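Local coordinates for pirin family protein (Acinetobacter baumannii, PDB 6D0P), which probably catalyses the metal-dependent oxidation of quercetin as a 2,3-dioxygenase of the pirin family, within the cupin superfamily, at residues L8-N13 against G225-I230; G203-V208 against L231-V236. All coordinates share one frame; numbering follows the deposited sequence. Where two conformers were deposited one is given.

Interaction 1. Residues L8-N13 against G225-I230; sequences LGAYQN and GKTVAI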
loop_
_atom_site.group_PDB
_atom_site.type_symbol
_atom_site.label_atom_id
_atom_site.label_comp_id
_atom_site.label_asym_id
_atom_site.label_seq_id
_atom_site.Cartn_x
_atom_site.Cartn_y
_atom_site.Cartn_z
ATOM N N LEU A 8 15.860 13.418 -0.327
ATOM C CA LEU A 8 15.318 14.783 -0.086
ATOM C C LEU A 8 14.819 14.976 1.349
ATOM O O LEU A 8 14.929 16.096 1.924
ATOM C CB LEU A 8 14.188 15.030 -1.087
ATOM C CG LEU A 8 14.623 14.972 -2.548
ATOM C CD1 LEU A 8 13.448 15.245 -3.486
ATOM C CD2 LEU A 8 15.756 15.955 -2.787
ATOM N N GLY A 9 14.276 13.934 1.944
ATOM C CA GLY A 9 13.762 14.035 3.305
ATOM C C GLY A 9 13.038 12.780 3.742
ATOM O O GLY A 9 12.804 11.870 2.922
ATOM N N ALA A 10 12.643 12.747 5.016
ATOM C CA ALA A 10 11.965 11.588 5.512
ATOM C C ALA A 10 11.024 11.979 6.647
ATOM O O ALA A 10 11.265 12.979 7.367
ATOM C CB ALA A 10 12.965 10.550 5.976
ATOM N N TYR A 11 10.009 11.151 6.833
ATOM C CA TYR A 11 8.949 11.376 7.813
ATOM C C TYR A 11 8.748 10.091 8.631
ATOM O O TYR A 11 8.486 9.027 8.056
ATOM C CB TYR A 11 7.662 11.782 7.082
ATOM C CG TYR A 11 7.840 12.944 6.131
ATOM C CD1 TYR A 11 8.381 12.759 4.870
ATOM C CD2 TYR A 11 7.508 14.239 6.504
ATOM C CE1 TYR A 11 8.590 13.823 4.005
ATOM C CE2 TYR A 11 7.693 15.314 5.646
ATOM C CZ TYR A 11 8.244 15.104 4.395
ATOM O OH TYR A 11 8.427 16.151 3.535
ATOM N N GLN A 12 8.852 10.194 9.954
ATOM C CA GLN A 12 8.658 9.053 10.837
ATOM C C GLN A 12 7.429 9.307 11.721
ATOM O O GLN A 12 7.317 10.358 12.355
ATOM C CB GLN A 12 9.893 8.844 11.695
ATOM C CG GLN A 12 9.802 7.611 12.571
ATOM C CD GLN A 12 11.075 7.436 13.357
ATOM O OE1 GLN A 12 11.783 8.402 13.663
ATOM N NE2 GLN A 12 11.366 6.194 13.699
ATOM N N ASN A 13 6.522 8.328 11.779
ATOM C CA ASN A 13 5.307 8.468 12.578
ATOM C C ASN A 13 5.262 7.365 13.642
ATOM O O ASN A 13 5.276 6.175 13.300
ATOM C CB ASN A 13 4.050 8.392 11.715
ATOM C CG ASN A 13 2.789 8.622 12.524
ATOM O OD1 ASN A 13 2.842 9.135 13.635
ATOM N ND2 ASN A 13 1.652 8.238 11.979
ATOM N N GLY A 225 12.453 2.489 11.636
ATOM C CA GLY A 225 11.113 1.954 11.389
ATOM C C GLY A 225 10.026 3.020 11.392
ATOM O O GLY A 225 10.167 4.080 12.000
ATOM N N LYS A 226 8.950 2.679 10.700
ATOM C CA LYS A 226 7.775 3.533 10.577
ATOM C C LYS A 226 8.185 4.833 9.879
ATOM O O LYS A 226 7.760 5.915 10.301
ATOM C CB LYS A 226 7.154 3.845 11.944
ATOM C CG LYS A 226 6.861 2.662 12.859
ATOM C CD LYS A 226 6.214 3.098 14.168
ATOM C CE LYS A 226 6.378 2.121 15.311
ATOM N NZ LYS A 226 5.729 0.824 15.029
ATOM N N THR A 227 9.020 4.721 8.832
ATOM C CA THR A 227 9.538 5.919 8.142
ATOM C C THR A 227 9.346 5.804 6.624
ATOM O O THR A 227 9.446 4.691 6.046
ATOM C CB THR A 227 11.041 6.115 8.409
ATOM O OG1 THR A 227 11.296 6.351 9.802
ATOM C CG2 THR A 227 11.637 7.288 7.662
ATOM N N VAL A 228 9.045 6.933 5.996
ATOM C CA VAL A 228 9.072 7.027 4.546
ATOM C C VAL A 228 10.108 8.091 4.156
ATOM O O VAL A 228 10.107 9.193 4.708
ATOM C CB VAL A 228 7.702 7.350 3.917
ATOM C CG1 VAL A 228 7.066 8.606 4.478
ATOM C CG2 VAL A 228 7.824 7.465 2.404
ATOM N N ALA A 229 10.985 7.727 3.240
ATOM C CA ALA A 229 11.948 8.632 2.650
ATOM C C ALA A 229 11.499 8.947 1.217
ATOM O O ALA A 229 11.058 8.066 0.488
ATOM C CB ALA A 229 13.331 8.031 2.645
ATOM N N ILE A 230 11.679 10.202 0.820
ATOM C CA ILE A 230 11.391 10.661 -0.517
ATOM C C ILE A 230 12.724 10.920 -1.228
ATOM O O ILE A 230 13.586 11.665 -0.716
ATOM C CB ILE A 230 10.491 11.907 -0.438
ATOM C CG1 ILE A 230 9.173 11.529 0.250
ATOM C CG2 ILE A 230 10.270 12.531 -1.813
ATOM C CD1 ILE A 230 8.221 12.645 0.401
#

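Interaction 2. Residues G203-V208 against L231-V236; sequences GHTTLV and LSREGV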
loop_
_atom_site.group_PDB
_atom_site.type_symbol
_atom_site.label_atom_id
_atom_site.label_comp_id
_atom_site.label_asym_id
_atom_site.label_seq_id
_atom_site.Cartn_x
_atom_site.Cartn_y
_atom_site.Cartn_z
ATOM N N GLY A 203 12.862 9.799 -13.711
ATOM C CA GLY A 203 11.640 10.655 -13.617
ATOM C C GLY A 203 10.568 10.115 -12.686
ATOM O O GLY A 203 9.610 10.840 -12.386
ATOM N N HIS A 204 10.703 8.882 -12.181
ATOM C CA HIS A 204 9.668 8.329 -11.298
ATOM C C HIS A 204 9.784 8.845 -9.855
ATOM O O HIS A 204 10.876 8.969 -9.313
ATOM C CB HIS A 204 9.765 6.793 -11.207
ATOM C CG HIS A 204 9.111 6.060 -12.332
ATOM N ND1 HIS A 204 8.606 4.786 -12.187
ATOM C CD2 HIS A 204 8.835 6.436 -13.592
ATOM C CE1 HIS A 204 8.072 4.406 -13.323
ATOM N NE2 HIS A 204 8.193 5.391 -14.191
ATOM N N THR A 205 8.633 9.129 -9.273
ATOM C CA THR A 205 8.495 9.262 -7.821
ATOM C C THR A 205 9.112 8.001 -7.216
ATOM O O THR A 205 8.882 6.921 -7.762
ATOM C CB THR A 205 7.015 9.320 -7.435
ATOM O OG1 THR A 205 6.494 10.526 -7.978
ATOM C CG2 THR A 205 6.758 9.236 -5.948
ATOM N N THR A 206 9.874 8.141 -6.126
ATOM C CA THR A 206 10.549 7.040 -5.504
ATOM C C THR A 206 10.449 7.203 -3.995
ATOM O O THR A 206 10.998 8.175 -3.424
ATOM C CB THR A 206 12.016 6.965 -5.946
ATOM O OG1 THR A 206 12.089 6.832 -7.368
ATOM C CG2 THR A 206 12.737 5.799 -5.315
ATOM N N LEU A 207 9.685 6.315 -3.375
ATOM C CA LEU A 207 9.490 6.326 -1.946
ATOM C C LEU A 207 10.094 5.056 -1.342
ATOM O O LEU A 207 9.823 3.947 -1.837
ATOM C CB LEU A 207 7.987 6.388 -1.656
ATOM C CG LEU A 207 7.218 7.486 -2.372
ATOM C CD1 LEU A 207 5.739 7.320 -2.122
ATOM C CD2 LEU A 207 7.698 8.869 -1.922
ATOM N N VAL A 208 10.918 5.211 -0.311
ATOM C CA VAL A 208 11.492 4.076 0.422
ATOM C C VAL A 208 10.795 4.032 1.776
ATOM O O VAL A 208 10.882 4.980 2.558
ATOM C CB VAL A 208 13.013 4.188 0.583
ATOM C CG1 VAL A 208 13.592 3.043 1.407
ATOM C CG2 VAL A 208 13.675 4.296 -0.783
ATOM N N LEU A 231 12.922 10.255 -2.363
ATOM C CA LEU A 231 14.132 10.452 -3.170
ATOM C C LEU A 231 13.768 11.330 -4.377
ATOM O O LEU A 231 12.589 11.519 -4.699
ATOM C CB LEU A 231 14.719 9.119 -3.639
ATOM C CG LEU A 231 14.987 8.045 -2.588
ATOM C CD1 LEU A 231 15.820 6.924 -3.178
ATOM C CD2 LEU A 231 15.654 8.572 -1.347
ATOM N N SER A 232 14.767 11.905 -5.025
ATOM C CA SER A 232 14.508 12.774 -6.161
ATOM C C SER A 232 13.952 11.977 -7.353
ATOM O O SER A 232 14.275 10.791 -7.575
ATOM C CB SER A 232 15.742 13.556 -6.554
ATOM O OG SER A 232 16.789 12.670 -6.953
ATOM N N ARG A 233 13.107 12.647 -8.120
ATOM C CA ARG A 233 12.569 12.062 -9.358
ATOM C C ARG A 233 13.696 11.939 -10.385
ATOM O O ARG A 233 13.771 10.950 -11.104
ATOM C CB ARG A 233 11.399 12.883 -9.899
ATOM C CG ARG A 233 10.147 12.707 -9.067
ATOM C CD ARG A 233 8.999 13.559 -9.520
ATOM N NE ARG A 233 7.837 13.323 -8.675
ATOM C CZ ARG A 233 6.716 14.004 -8.755
ATOM N NH1 ARG A 233 6.602 14.977 -9.644
ATOM N NH2 ARG A 233 5.707 13.701 -7.957
ATOM N N GLU A 234 14.599 12.909 -10.387
ATOM C CA GLU A 234 15.758 12.884 -11.267
ATOM C C GLU A 234 16.707 11.777 -10.795
ATOM O O GLU A 234 16.961 11.663 -9.598
ATOM C CB GLU A 234 16.470 14.246 -11.238
ATOM C CG GLU A 234 15.586 15.444 -11.612
ATOM C CD GLU A 234 14.339 15.742 -10.765
ATOM O OE1 GLU A 234 14.394 15.576 -9.491
ATOM O OE2 GLU A 234 13.280 16.143 -11.382
ATOM N N GLY A 235 17.261 10.988 -11.722
ATOM C CA GLY A 235 18.182 9.899 -11.342
ATOM C C GLY A 235 17.555 8.508 -11.502
ATOM O O GLY A 235 16.318 8.345 -11.566
ATOM N N VAL A 236 18.395 7.485 -11.537
ATOM C CA VAL A 236 17.889 6.139 -11.766
ATOM C C VAL A 236 18.353 5.171 -10.684
ATOM O O VAL A 236 17.888 4.038 -10.683
ATOM C CB VAL A 236 18.303 5.595 -13.147
ATOM C CG1 VAL A 236 17.621 6.340 -14.264
ATOM C CG2 VAL A 236 19.816 5.576 -13.333
HETATM O O HOH W 1 10.018 10.814 -5.186
#

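Interaction 1. Residues L8-N13 against G225-I230
L8 and G9 both face I230 in a classic beta bulge within the N-terminal strand, which pairs antiparallel with strand 227-230 and is an outermost strand, within the chain, of the C-terminal cupin sheet. At the bulge I230 O accepts the amide of L8 at 2.9 Å, while I230 N donates to G9 O; lacking a side chain, G9 tolerates the almost fully stretched backbone. Further on, Y11 N binds V228 O at 2.9 Å and V228 N returns a bond to Y11 O at 3.0 Å. Between the G9/I230 and Y11/V228 pairs, the small A10 and A229 sit as a non-hydrogen-bonded pair, their CB atoms 4.2 Å apart. Pairing outlasts the strands, since N13 N reaches K226 O at 3.1 Å. The side-chain amide of N13 is satisfied elsewhere, OD1 by H15 N and ND2 by the carbonyl of N27. T227 OG1 is bonded to E224 O and meets Q12 by contact, its distance to Q12 CG being 3.4 Å. With CG anti to the backbone N (chi1 -176°), the long, extended Q12 chain passes T227, and its NE2 donates to G225 O at 3.0 Å, that acceptor lying 21° out of the Q12 amide plane.

Interaction 2. Residues G203-V208 against L231-V236
L231 meets T206 where the two strands begin to part: L231 N donates an almost straight bond (173°) to T206 O at 3.0 Å, but the return link runs through a water that accepts from T206 N and donates to L231 O. On the side-chain face, L231 CD1 touches T206 CG2 at 3.9 Å and V208 CG2 at 4.2 Å; the branched leucine is suited to this buried apolar corner, which F238 also lines. S232 turns away from segment 203-208. Its short hydroxyl reaches forward to donate to E234 O at 2.8 Å and also accepts the amide of K6. This is the loop by which the cupin beta-sandwich passes from strand 227-231 in one sheet to strand 237-242 in the other, and R233 fastens it to the start of strand 205-210. R233 O accepts G203 N at 3.0 Å, with the donor 37° above the carbonyl plane. Extended from CG to NE, the arginine lies alongside T205, and NE and NH2 both make weak bonds to T205 OG1, NE at 3.2 Å; that hydroxyl is also bonded to S39 O. G235 follows with backbone angles at which a CB would strike the preceding carbonyl. Its amide binds E202 OE2, and its carbonyl, like those of S232 and H204, accepts K5 NZ.

Overall arrangement
Interactions 1 and 2 have centres 14 Å apart and meet on one sheet: strand 227-231 runs beside strand 205-210 and then leaves it as the 232-236 loop. The strand-to-strand join is A229 N to V208 O at 2.8 Å, a probable hydrogen bond. Side chains close the same seam, I230 CG1 resting 3.7 Å from L207 CD2, while L8 CD1 packs 3.8 Å from S232 CA and brings the N-terminal strand against the loop. Neither contact contributes a ligand to the manganese, which is held by H64, H66, H108 and E110. The side chain of V208 lies about 11 Å from that of L156, a magnesium-binding residue whose ion is absent from this chain.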